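Local structure of putative adenosine kinase (Schistosoma mansoni, 3VAS) at residues G81-K89 with Y182-N190; L162-W173 with T191-H202. The protein probably phosphorylates adenosine to AMP as a ribokinase-family (pfkB) adenosine kinase, and is held here with adenosine bound in an occluded loop conformation. All coordinates share one frame; numbering follows the deposited sequence.

Interaction 1 (G81-K89 with Y182-N190); sequences GGATLNTVK and YYIAGFVIN. With ADN (adenosine), chain C.
Thr84 and Ala185 join the two segments directly: Ala185 N donates to Thr84 OG1 at 3.1 Å, close to linear at 160°. The contact belongs to the core of the ribokinase fold, where the Gly81-Gly82 turn starts a helix beside the C-terminal end of strand 181-185 and the two run nearly antiparallel. In both threonines of helix 83-89 OG1 stands beside the backbone N (chi1 -58° in Thr84, -67° in Thr87), which leaves CG2 anti to it and carries these methyls to Tyr183. Thr87 CG2 lies over the centre of the Tyr183 ring, 3.5 Å from its centroid, a CH-pi contact, whereas Thr84 CG2 reaches the ring's edge. Ala83 CB meets the edge of Phe187, 3.5 Å from Phe187 CD1, and one face of the Phe187 ring lies over the adenine near ADN C6.

The backbone N-H groups at the helix start hold the nucleoside at adenine N3 and the ribose. Gly82 N donates to ADN O2' and Ala83 N to ADN N3, the latter at 3.2 Å, while Asn86 ND2 binds ADN O3' and also Asp320 OD2. Further out, Asn213 ND2 bonds to Tyr183 OH and Asp320 O to Thr87 OG1. One water finally bridges the two side chains, 2.9 Å from Thr87 OG1 and 2.6 Å from Tyr183 OH, lying in the plane of the tyrosine ring at its edge.

Interaction 2 (L162-W173 with T191-H202); sequences LSLAHIEQPHVW and TCYEGMLKIAKH
Lys198 and Trp173 make the cation-pi contact that dominates the outer part of this interface. The lysine chain, extended beyond CG, brings NZ over one face of the indole, 3.4 Å from the centroid of the six-membered ring and only 6° off its normal; CE follows over the same face. The same ammonium group forms a salt bridge with Glu168, although the Lys198 NZ to Glu168 OE2 hydrogen bond, at 3.1 Å, is weak. The ammonium charge is thus probably stabilised by both the carboxylate and the aromatic face.

Trp173 also makes an aromatic pair, turning its edge toward the face of His202 in a T-shaped arrangement with the planes at 76°. His202 NE2 is itself hydrogen-bonded to Lys208 NZ.

A second polar link lies at the start of helix 164-167. Leu164 N donates to Glu194 OE2 at 3.2 Å, meeting the oxygen from above the carboxylate plane, while Ser163 OG accepts from His166 N as the N-cap. A carboxylate beside this N-terminus would probably be favoured by the helix dipole.

Apolar contacts run from Leu162 CD2, 3.7 Å from Cys192 CB, to Ile199 CG1 by Trp173 CZ3; Leu162, Ile167 and Ile199 also touch Met30 of strand 27-40. Leu164 CD1 and Ile167 CD1 each lie 3.8 Å from Gly195 CA. Gly195 has no side chain, and its CA comes to 5.1 Å from Leu164 CA. This is helix-on-helix packing at the outside of the ribokinase fold, joining helices 164-167 and 170-178 to helix 189-205.

Overall arrangement
Interaction 1 lies near the centre of the chain, fully buried and in direct contact with adenosine; interaction 2 sits about 18 Å from that centre and is only partly buried. They share helix 189-205, whose beginning follows Phe187 and whose later turns carry the second contact, and helix 170-178 leads in sequence into strand 181-185. Met196 packs against Val188, Ile184 and Ile189, so the two regions meet through this residue, and also where Tyr182 packs on His202. Their chemistry follows their depth: uncharged hydroxyls, methyls, two aromatic rings and one water in 81-89 with 182-190, against a lysine, two glutamates and a partly exposed tryptophan in 162-173 with 191-202.

Interaction 1 (G81-K89 with Y182-N190)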
loop_
_atom_site.group_PDB
_atom_site.type_symbol
_atom_site.label_atom_id
_atom_site.label_comp_id
_atom_site.label_asym_id
_atom_site.label_seq_id
_atom_site.Cartn_x
_atom_site.Cartn_y
_atom_site.Cartn_z
ATOM N N GLY A 81 1.638 -4.165 10.311
ATOM C CA GLY A 81 1.677 -4.143 8.858
ATOM C C GLY A 81 0.427 -3.531 8.252
ATOM O O GLY A 81 -0.243 -2.710 8.881
ATOM N N GLY A 82 0.107 -3.935 7.026
ATOM C CA GLY A 82 -0.984 -3.327 6.283
ATOM C C GLY A 82 -0.451 -2.279 5.318
ATOM O O GLY A 82 0.151 -1.283 5.737
ATOM N N ALA A 83 -0.676 -2.503 4.026
ATOM C CA ALA A 83 -0.069 -1.687 2.980
ATOM C C ALA A 83 -0.407 -0.199 3.093
ATOM O O ALA A 83 0.487 0.644 3.070
ATOM C CB ALA A 83 -0.446 -2.220 1.599
ATOM N N THR A 84 -1.692 0.115 3.216
ATOM C CA THR A 84 -2.127 1.503 3.304
ATOM C C THR A 84 -1.602 2.146 4.582
ATOM O O THR A 84 -1.133 3.284 4.566
ATOM C CB THR A 84 -3.664 1.630 3.268
ATOM O OG1 THR A 84 -4.176 1.053 2.060
ATOM C CG2 THR A 84 -4.087 3.101 3.347
ATOM N N LEU A 85 -1.676 1.403 5.682
ATOM C CA LEU A 85 -1.226 1.905 6.968
ATOM C C LEU A 85 0.281 2.185 6.964
ATOM O O LEU A 85 0.718 3.211 7.482
ATOM C CB LEU A 85 -1.622 0.952 8.108
ATOM C CG LEU A 85 -1.139 1.348 9.507
ATOM C CD1 LEU A 85 -1.581 2.772 9.869
ATOM C CD2 LEU A 85 -1.606 0.349 10.571
ATOM N N ASN A 86 1.062 1.280 6.369
ATOM C CA ASN A 86 2.503 1.484 6.219
ATOM C C ASN A 86 2.808 2.827 5.543
ATOM O O ASN A 86 3.608 3.623 6.041
ATOM C CB ASN A 86 3.145 0.359 5.394
ATOM C CG ASN A 86 3.265 -0.957 6.155
ATOM O OD1 ASN A 86 3.099 -1.016 7.375
ATOM N ND2 ASN A 86 3.584 -2.023 5.423
ATOM N N THR A 87 2.147 3.069 4.416
ATOM C CA THR A 87 2.360 4.276 3.627
ATOM C C THR A 87 1.948 5.541 4.376
ATOM O O THR A 87 2.711 6.505 4.456
ATOM C CB THR A 87 1.598 4.191 2.286
ATOM O OG1 THR A 87 2.181 3.162 1.478
ATOM C CG2 THR A 87 1.663 5.509 1.531
ATOM N N VAL A 88 0.745 5.529 4.936
ATOM C CA VAL A 88 0.214 6.709 5.608
ATOM C C VAL A 88 0.994 7.075 6.870
ATOM O O VAL A 88 1.259 8.249 7.125
ATOM C CB VAL A 88 -1.283 6.537 5.915
ATOM C CG1 VAL A 88 -1.780 7.634 6.856
ATOM C CG2 VAL A 88 -2.070 6.527 4.619
ATOM N N LYS A 89 1.387 6.080 7.655
ATOM C CA LYS A 89 2.124 6.386 8.872
ATOM C C LYS A 89 3.550 6.846 8.569
ATOM O O LYS A 89 4.131 7.617 9.330
ATOM C CB LYS A 89 2.091 5.223 9.871
ATOM C CG LYS A 89 2.938 4.016 9.518
ATOM C CD LYS A 89 2.680 2.891 10.528
ATOM C CE LYS A 89 3.704 1.773 10.401
ATOM N NZ LYS A 89 3.465 0.688 11.395
ATOM N N TYR A 182 -5.706 11.729 -0.488
ATOM C CA TYR A 182 -6.056 10.376 -0.065
ATOM C C TYR A 182 -5.068 9.346 -0.596
ATOM O O TYR A 182 -4.567 9.465 -1.717
ATOM C CB TYR A 182 -7.472 10.011 -0.512
ATOM C CG TYR A 182 -8.510 11.037 -0.129
ATOM C CD1 TYR A 182 -9.056 11.058 1.147
ATOM C CD2 TYR A 182 -8.936 11.991 -1.039
ATOM C CE1 TYR A 182 -10.003 11.998 1.503
ATOM C CE2 TYR A 182 -9.879 12.938 -0.691
ATOM C CZ TYR A 182 -10.410 12.937 0.580
ATOM O OH TYR A 182 -11.352 13.878 0.929
ATOM N N TYR A 183 -4.775 8.348 0.227
ATOM C CA TYR A 183 -4.033 7.185 -0.223
ATOM C C TYR A 183 -4.791 5.922 0.160
ATOM O O TYR A 183 -4.988 5.652 1.346
ATOM C CB TYR A 183 -2.625 7.142 0.380
ATOM C CG TYR A 183 -1.816 5.964 -0.125
ATOM C CD1 TYR A 183 -1.139 6.028 -1.343
ATOM C CD2 TYR A 183 -1.748 4.778 0.598
ATOM C CE1 TYR A 183 -0.406 4.949 -1.819
ATOM C CE2 TYR A 183 -1.024 3.691 0.129
ATOM C CZ TYR A 183 -0.353 3.782 -1.076
ATOM O OH TYR A 183 0.374 2.705 -1.532
ATOM N N ILE A 184 -5.230 5.162 -0.838
ATOM C CA ILE A 184 -5.826 3.854 -0.591
ATOM C C ILE A 184 -5.217 2.801 -1.517
ATOM O O ILE A 184 -5.210 2.959 -2.741
ATOM C CB ILE A 184 -7.356 3.857 -0.785
ATOM C CG1 ILE A 184 -8.010 5.031 -0.051
ATOM C CG2 ILE A 184 -7.954 2.538 -0.303
ATOM C CD1 ILE A 184 -9.510 5.117 -0.274
ATOM N N ALA A 185 -4.694 1.732 -0.924
ATOM C CA ALA A 185 -4.130 0.626 -1.693
ATOM C C ALA A 185 -5.228 -0.225 -2.324
ATOM O O ALA A 185 -6.355 -0.281 -1.820
ATOM C CB ALA A 185 -3.235 -0.240 -0.810
ATOM N N GLY A 186 -4.888 -0.889 -3.426
ATOM C CA GLY A 186 -5.816 -1.770 -4.108
ATOM C C GLY A 186 -6.330 -2.883 -3.215
ATOM O O GLY A 186 -7.428 -3.393 -3.427
ATOM N N PHE A 187 -5.532 -3.252 -2.214
ATOM C CA PHE A 187 -5.882 -4.303 -1.262
ATOM C C PHE A 187 -7.248 -4.109 -0.607
ATOM O O PHE A 187 -7.873 -5.074 -0.167
ATOM C CB PHE A 187 -4.826 -4.387 -0.161
ATOM C CG PHE A 187 -3.540 -5.044 -0.587
ATOM C CD1 PHE A 187 -2.320 -4.451 -0.302
ATOM C CD2 PHE A 187 -3.548 -6.266 -1.242
ATOM C CE1 PHE A 187 -1.133 -5.053 -0.681
ATOM C CE2 PHE A 187 -2.364 -6.871 -1.621
ATOM C CZ PHE A 187 -1.157 -6.263 -1.339
ATOM N N VAL A 188 -7.702 -2.863 -0.535
ATOM C CA VAL A 188 -8.955 -2.539 0.148
ATOM C C VAL A 188 -10.182 -2.922 -0.690
ATOM O O VAL A 188 -11.302 -2.983 -0.183
ATOM C CB VAL A 188 -8.983 -1.052 0.558
ATOM C CG1 VAL A 188 -10.178 -0.749 1.455
ATOM C CG2 VAL A 188 -7.692 -0.707 1.283
ATOM N N ILE A 189 -9.957 -3.203 -1.970
ATOM C CA ILE A 189 -11.010 -3.720 -2.836
ATOM C C ILE A 189 -11.656 -4.963 -2.220
ATOM O O ILE A 189 -12.875 -5.133 -2.297
ATOM C CB ILE A 189 -10.470 -4.033 -4.253
ATOM C CG1 ILE A 189 -10.185 -2.728 -5.006
ATOM C CG2 ILE A 189 -11.456 -4.885 -5.039
ATOM C CD1 ILE A 189 -9.357 -2.900 -6.266
ATOM N N ASN A 190 -10.843 -5.805 -1.578
ATOM C CA ASN A 190 -11.328 -7.050 -0.979
ATOM C C ASN A 190 -12.112 -6.866 0.324
ATOM O O ASN A 190 -12.881 -7.745 0.724
ATOM C CB ASN A 190 -10.170 -8.018 -0.711
ATOM C CG ASN A 190 -9.439 -8.437 -1.978
ATOM O OD1 ASN A 190 -8.209 -8.468 -2.010
ATOM N ND2 ASN A 190 -10.193 -8.765 -3.026
HETATM O "O5'" ADN C . 3.891 -4.304 1.193
HETATM C "C5'" ADN C . 4.113 -5.212 2.270
HETATM C "C4'" ADN C . 2.980 -5.169 3.266
HETATM O "O4'" ADN C . 1.765 -5.608 2.638
HETATM C "C3'" ADN C . 3.137 -6.046 4.514
HETATM O "O3'" ADN C . 3.400 -5.218 5.649
HETATM C "C2'" ADN C . 1.757 -6.720 4.683
HETATM O "O2'" ADN C . 1.203 -6.611 5.977
HETATM C "C1'" ADN C . 0.888 -6.000 3.650
HETATM N N9 ADN C . -0.183 -6.818 3.081
HETATM C C8 ADN C . -0.089 -8.062 2.651
HETATM N N7 ADN C . -1.429 -8.475 2.199
HETATM C C5 ADN C . -2.321 -7.379 2.402
HETATM C C6 ADN C . -3.682 -7.226 2.157
HETATM N N6 ADN C . -4.437 -8.314 1.595
HETATM N N1 ADN C . -4.306 -6.024 2.465
HETATM C C2 ADN C . -3.590 -4.984 3.002
HETATM N N3 ADN C . -2.249 -5.133 3.240
HETATM C C4 ADN C . -1.621 -6.365 2.930
HETATM O O HOH W 1 1.017 0.796 0.159
#

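Interaction 2 (L162-W173 with T191-H202)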
loop_
_atom_site.group_PDB
_atom_site.type_symbol
_atom_site.label_atom_id
_atom_site.label_comp_id
_atom_site.label_asym_id
_atom_site.label_seq_id
_atom_site.Cartn_x
_atom_site.Cartn_y
_atom_site.Cartn_z
ATOM N N LEU A 162 -14.707 -3.906 7.938
ATOM C CA LEU A 162 -14.727 -2.466 7.696
ATOM C C LEU A 162 -15.927 -2.116 6.824
ATOM O O LEU A 162 -16.086 -2.657 5.727
ATOM C CB LEU A 162 -13.433 -2.011 7.028
ATOM C CG LEU A 162 -13.360 -0.541 6.614
ATOM C CD1 LEU A 162 -13.352 0.381 7.836
ATOM C CD2 LEU A 162 -12.136 -0.318 5.748
ATOM N N SER A 163 -16.781 -1.227 7.321
ATOM C CA SER A 163 -18.052 -0.967 6.657
ATOM C C SER A 163 -18.254 0.495 6.299
ATOM O O SER A 163 -17.637 1.384 6.879
ATOM C CB SER A 163 -19.216 -1.432 7.532
ATOM O OG SER A 163 -19.291 -0.661 8.715
ATOM N N LEU A 164 -19.141 0.725 5.340
ATOM C CA LEU A 164 -19.528 2.070 4.955
ATOM C C LEU A 164 -20.212 2.769 6.130
ATOM O O LEU A 164 -20.098 3.985 6.289
ATOM C CB LEU A 164 -20.462 2.014 3.744
ATOM C CG LEU A 164 -20.779 3.317 3.013
ATOM C CD1 LEU A 164 -19.499 4.048 2.618
ATOM C CD2 LEU A 164 -21.638 3.031 1.790
ATOM N N ALA A 165 -20.913 1.989 6.955
ATOM C CA ALA A 165 -21.576 2.520 8.140
ATOM C C ALA A 165 -20.601 3.179 9.111
ATOM O O ALA A 165 -20.913 4.208 9.711
ATOM C CB ALA A 165 -22.371 1.426 8.851
ATOM N N HIS A 166 -19.425 2.581 9.272
ATOM C CA HIS A 166 -18.434 3.113 10.200
ATOM C C HIS A 166 -17.784 4.355 9.615
ATOM O O HIS A 166 -17.527 5.330 10.318
ATOM C CB HIS A 166 -17.371 2.065 10.509
ATOM C CG HIS A 166 -16.173 2.618 11.213
ATOM N ND1 HIS A 166 -16.168 2.900 12.563
ATOM C CD2 HIS A 166 -14.946 2.957 10.751
ATOM C CE1 HIS A 166 -14.985 3.382 12.904
ATOM N NE2 HIS A 166 -14.226 3.428 11.823
ATOM N N ILE A 167 -17.527 4.306 8.314
ATOM C CA ILE A 167 -16.918 5.413 7.590
ATOM C C ILE A 167 -17.841 6.633 7.546
ATOM O O ILE A 167 -17.376 7.774 7.569
ATOM C CB ILE A 167 -16.533 4.969 6.163
ATOM C CG1 ILE A 167 -15.452 3.886 6.232
ATOM C CG2 ILE A 167 -16.051 6.141 5.328
ATOM C CD1 ILE A 167 -15.180 3.204 4.908
ATOM N N GLU A 168 -19.147 6.393 7.515
ATOM C CA GLU A 168 -20.113 7.480 7.368
ATOM C C GLU A 168 -20.551 8.113 8.688
ATOM O O GLU A 168 -21.362 9.040 8.692
ATOM C CB GLU A 168 -21.333 7.019 6.566
ATOM C CG GLU A 168 -21.048 6.802 5.089
ATOM C CD GLU A 168 -22.284 6.411 4.302
ATOM O OE1 GLU A 168 -23.160 5.713 4.862
ATOM O OE2 GLU A 168 -22.382 6.808 3.122
ATOM N N GLN A 169 -20.023 7.616 9.802
ATOM C CA GLN A 169 -20.258 8.263 11.091
ATOM C C GLN A 169 -19.739 9.690 11.006
ATOM O O GLN A 169 -18.666 9.919 10.457
ATOM C CB GLN A 169 -19.522 7.530 12.206
ATOM C CG GLN A 169 -20.151 6.230 12.638
ATOM C CD GLN A 169 -19.382 5.587 13.768
ATOM O OE1 GLN A 169 -19.822 5.595 14.916
ATOM N NE2 GLN A 169 -18.215 5.038 13.452
ATOM N N PRO A 170 -20.508 10.656 11.532
ATOM C CA PRO A 170 -20.111 12.069 11.490
ATOM C C PRO A 170 -18.670 12.318 11.948
ATOM O O PRO A 170 -17.975 13.127 11.330
ATOM C CB PRO A 170 -21.106 12.729 12.442
ATOM C CG PRO A 170 -22.341 11.901 12.290
ATOM C CD PRO A 170 -21.857 10.481 12.103
ATOM N N HIS A 171 -18.219 11.620 12.987
ATOM C CA HIS A 171 -16.889 11.875 13.542
ATOM C C HIS A 171 -15.771 11.221 12.735
ATOM O O HIS A 171 -14.597 11.526 12.939
ATOM C CB HIS A 171 -16.805 11.462 15.017
ATOM C CG HIS A 171 -16.798 9.981 15.240
ATOM N ND1 HIS A 171 -17.953 9.238 15.359
ATOM C CD2 HIS A 171 -15.773 9.105 15.380
ATOM C CE1 HIS A 171 -17.643 7.971 15.557
ATOM N NE2 HIS A 171 -16.326 7.861 15.573
ATOM N N VAL A 172 -16.137 10.322 11.824
ATOM C CA VAL A 172 -15.162 9.698 10.941
ATOM C C VAL A 172 -15.183 10.347 9.558
ATOM O O VAL A 172 -14.131 10.629 8.976
ATOM C CB VAL A 172 -15.392 8.179 10.803
ATOM C CG1 VAL A 172 -14.416 7.587 9.794
ATOM C CG2 VAL A 172 -15.245 7.493 12.152
ATOM N N TRP A 173 -16.381 10.596 9.036
ATOM C CA TRP A 173 -16.503 11.230 7.731
ATOM C C TRP A 173 -15.876 12.622 7.724
ATOM O O TRP A 173 -15.445 13.109 6.678
ATOM C CB TRP A 173 -17.963 11.305 7.274
ATOM C CG TRP A 173 -18.083 11.831 5.881
ATOM C CD1 TRP A 173 -18.558 13.054 5.501
ATOM C CD2 TRP A 173 -17.688 11.163 4.675
ATOM N NE1 TRP A 173 -18.493 13.182 4.133
ATOM C CE2 TRP A 173 -17.962 12.034 3.603
ATOM C CE3 TRP A 173 -17.135 9.906 4.399
ATOM C CZ2 TRP A 173 -17.703 11.693 2.276
ATOM C CZ3 TRP A 173 -16.875 9.568 3.080
ATOM C CH2 TRP A 173 -17.160 10.459 2.036
ATOM N N THR A 191 -11.913 -5.739 0.996
ATOM C CA THR A 191 -12.474 -5.575 2.332
ATOM C C THR A 191 -13.614 -4.564 2.399
ATOM O O THR A 191 -14.602 -4.786 3.098
ATOM C CB THR A 191 -11.385 -5.201 3.365
ATOM O OG1 THR A 191 -10.668 -4.047 2.909
ATOM C CG2 THR A 191 -10.406 -6.358 3.561
ATOM N N CYS A 192 -13.480 -3.452 1.681
ATOM C CA CYS A 192 -14.499 -2.412 1.730
ATOM C C CYS A 192 -14.518 -1.554 0.471
ATOM O O CYS A 192 -14.248 -0.354 0.519
ATOM C CB CYS A 192 -14.286 -1.522 2.955
ATOM S SG CYS A 192 -15.659 -0.413 3.291
ATOM N N TYR A 193 -14.851 -2.173 -0.655
ATOM C CA TYR A 193 -14.879 -1.454 -1.917
ATOM C C TYR A 193 -15.858 -0.281 -1.893
ATOM O O TYR A 193 -15.581 0.777 -2.455
ATOM C CB TYR A 193 -15.203 -2.391 -3.080
ATOM C CG TYR A 193 -15.085 -1.682 -4.403
ATOM C CD1 TYR A 193 -13.867 -1.158 -4.819
ATOM C CD2 TYR A 193 -16.193 -1.506 -5.224
ATOM C CE1 TYR A 193 -13.751 -0.496 -6.025
ATOM C CE2 TYR A 193 -16.090 -0.851 -6.430
ATOM C CZ TYR A 193 -14.867 -0.346 -6.825
ATOM O OH TYR A 193 -14.758 0.314 -8.021
ATOM N N GLU A 194 -16.991 -0.477 -1.228
ATOM C CA GLU A 194 -18.024 0.549 -1.129
ATOM C C GLU A 194 -17.499 1.838 -0.484
ATOM O O GLU A 194 -17.788 2.940 -0.949
ATOM C CB GLU A 194 -19.247 0.006 -0.367
ATOM C CG GLU A 194 -18.911 -0.711 0.950
ATOM C CD GLU A 194 -20.145 -1.056 1.789
ATOM O OE1 GLU A 194 -21.269 -1.067 1.233
ATOM O OE2 GLU A 194 -19.989 -1.315 3.008
ATOM N N GLY A 195 -16.726 1.695 0.585
ATOM C CA GLY A 195 -16.145 2.840 1.259
ATOM C C GLY A 195 -15.093 3.541 0.416
ATOM O O GLY A 195 -15.086 4.768 0.303
ATOM N N MET A 196 -14.196 2.770 -0.187
ATOM C CA MET A 196 -13.135 3.388 -0.971
ATOM C C MET A 196 -13.697 4.050 -2.228
ATOM O O MET A 196 -13.186 5.071 -2.675
ATOM C CB MET A 196 -12.008 2.397 -1.285
ATOM C CG MET A 196 -12.373 1.279 -2.224
ATOM S SD MET A 196 -11.072 0.028 -2.291
ATOM C CE MET A 196 -9.753 0.922 -3.098
ATOM N N LEU A 197 -14.771 3.484 -2.773
ATOM C CA LEU A 197 -15.442 4.086 -3.924
ATOM C C LEU A 197 -16.102 5.406 -3.534
ATOM O O LEU A 197 -16.027 6.390 -4.271
ATOM C CB LEU A 197 -16.489 3.129 -4.509
ATOM C CG LEU A 197 -17.165 3.610 -5.797
ATOM C CD1 LEU A 197 -16.125 3.958 -6.854
ATOM C CD2 LEU A 197 -18.135 2.568 -6.332
ATOM N N LYS A 198 -16.748 5.418 -2.372
ATOM C CA LYS A 198 -17.390 6.627 -1.878
ATOM C C LYS A 198 -16.365 7.742 -1.673
ATOM O O LYS A 198 -16.595 8.880 -2.076
ATOM C CB LYS A 198 -18.136 6.361 -0.569
ATOM C CG LYS A 198 -19.217 7.395 -0.287
ATOM C CD LYS A 198 -19.461 7.600 1.202
ATOM C CE LYS A 198 -20.402 8.786 1.427
ATOM N NZ LYS A 198 -20.422 9.257 2.839
ATOM N N ILE A 199 -15.236 7.414 -1.052
ATOM C CA ILE A 199 -14.188 8.403 -0.820
ATOM C C ILE A 199 -13.592 8.894 -2.141
ATOM O O ILE A 199 -13.328 10.081 -2.303
ATOM C CB ILE A 199 -13.076 7.858 0.100
ATOM C CG1 ILE A 199 -13.621 7.662 1.516
ATOM C CG2 ILE A 199 -11.883 8.809 0.131
ATOM C CD1 ILE A 199 -12.633 7.032 2.474
ATOM N N ALA A 200 -13.402 7.978 -3.087
ATOM C CA ALA A 200 -12.872 8.330 -4.401
ATOM C C ALA A 200 -13.770 9.329 -5.137
ATOM O O ALA A 200 -13.283 10.282 -5.744
ATOM C CB ALA A 200 -12.656 7.079 -5.244
ATOM N N LYS A 201 -15.079 9.105 -5.082
ATOM C CA LYS A 201 -16.033 10.027 -5.691
ATOM C C LYS A 201 -16.010 11.393 -5.007
ATOM O O LYS A 201 -16.105 12.425 -5.672
ATOM C CB LYS A 201 -17.449 9.448 -5.669
ATOM C CG LYS A 201 -17.618 8.229 -6.549
ATOM C CD LYS A 201 -19.002 7.634 -6.419
ATOM C CE LYS A 201 -19.141 6.409 -7.303
ATOM N NZ LYS A 201 -20.414 5.690 -7.035
ATOM N N HIS A 202 -15.891 11.392 -3.682
ATOM C CA HIS A 202 -15.786 12.638 -2.928
ATOM C C HIS A 202 -14.556 13.432 -3.365
ATOM O O HIS A 202 -14.628 14.647 -3.550
ATOM C CB HIS A 202 -15.730 12.363 -1.424
ATOM C CG HIS A 202 -15.357 13.561 -0.607
ATOM N ND1 HIS A 202 -16.287 14.468 -0.144
ATOM C CD2 HIS A 202 -14.152 14.007 -0.177
ATOM C CE1 HIS A 202 -15.671 15.419 0.537
ATOM N NE2 HIS A 202 -14.375 15.162 0.532
#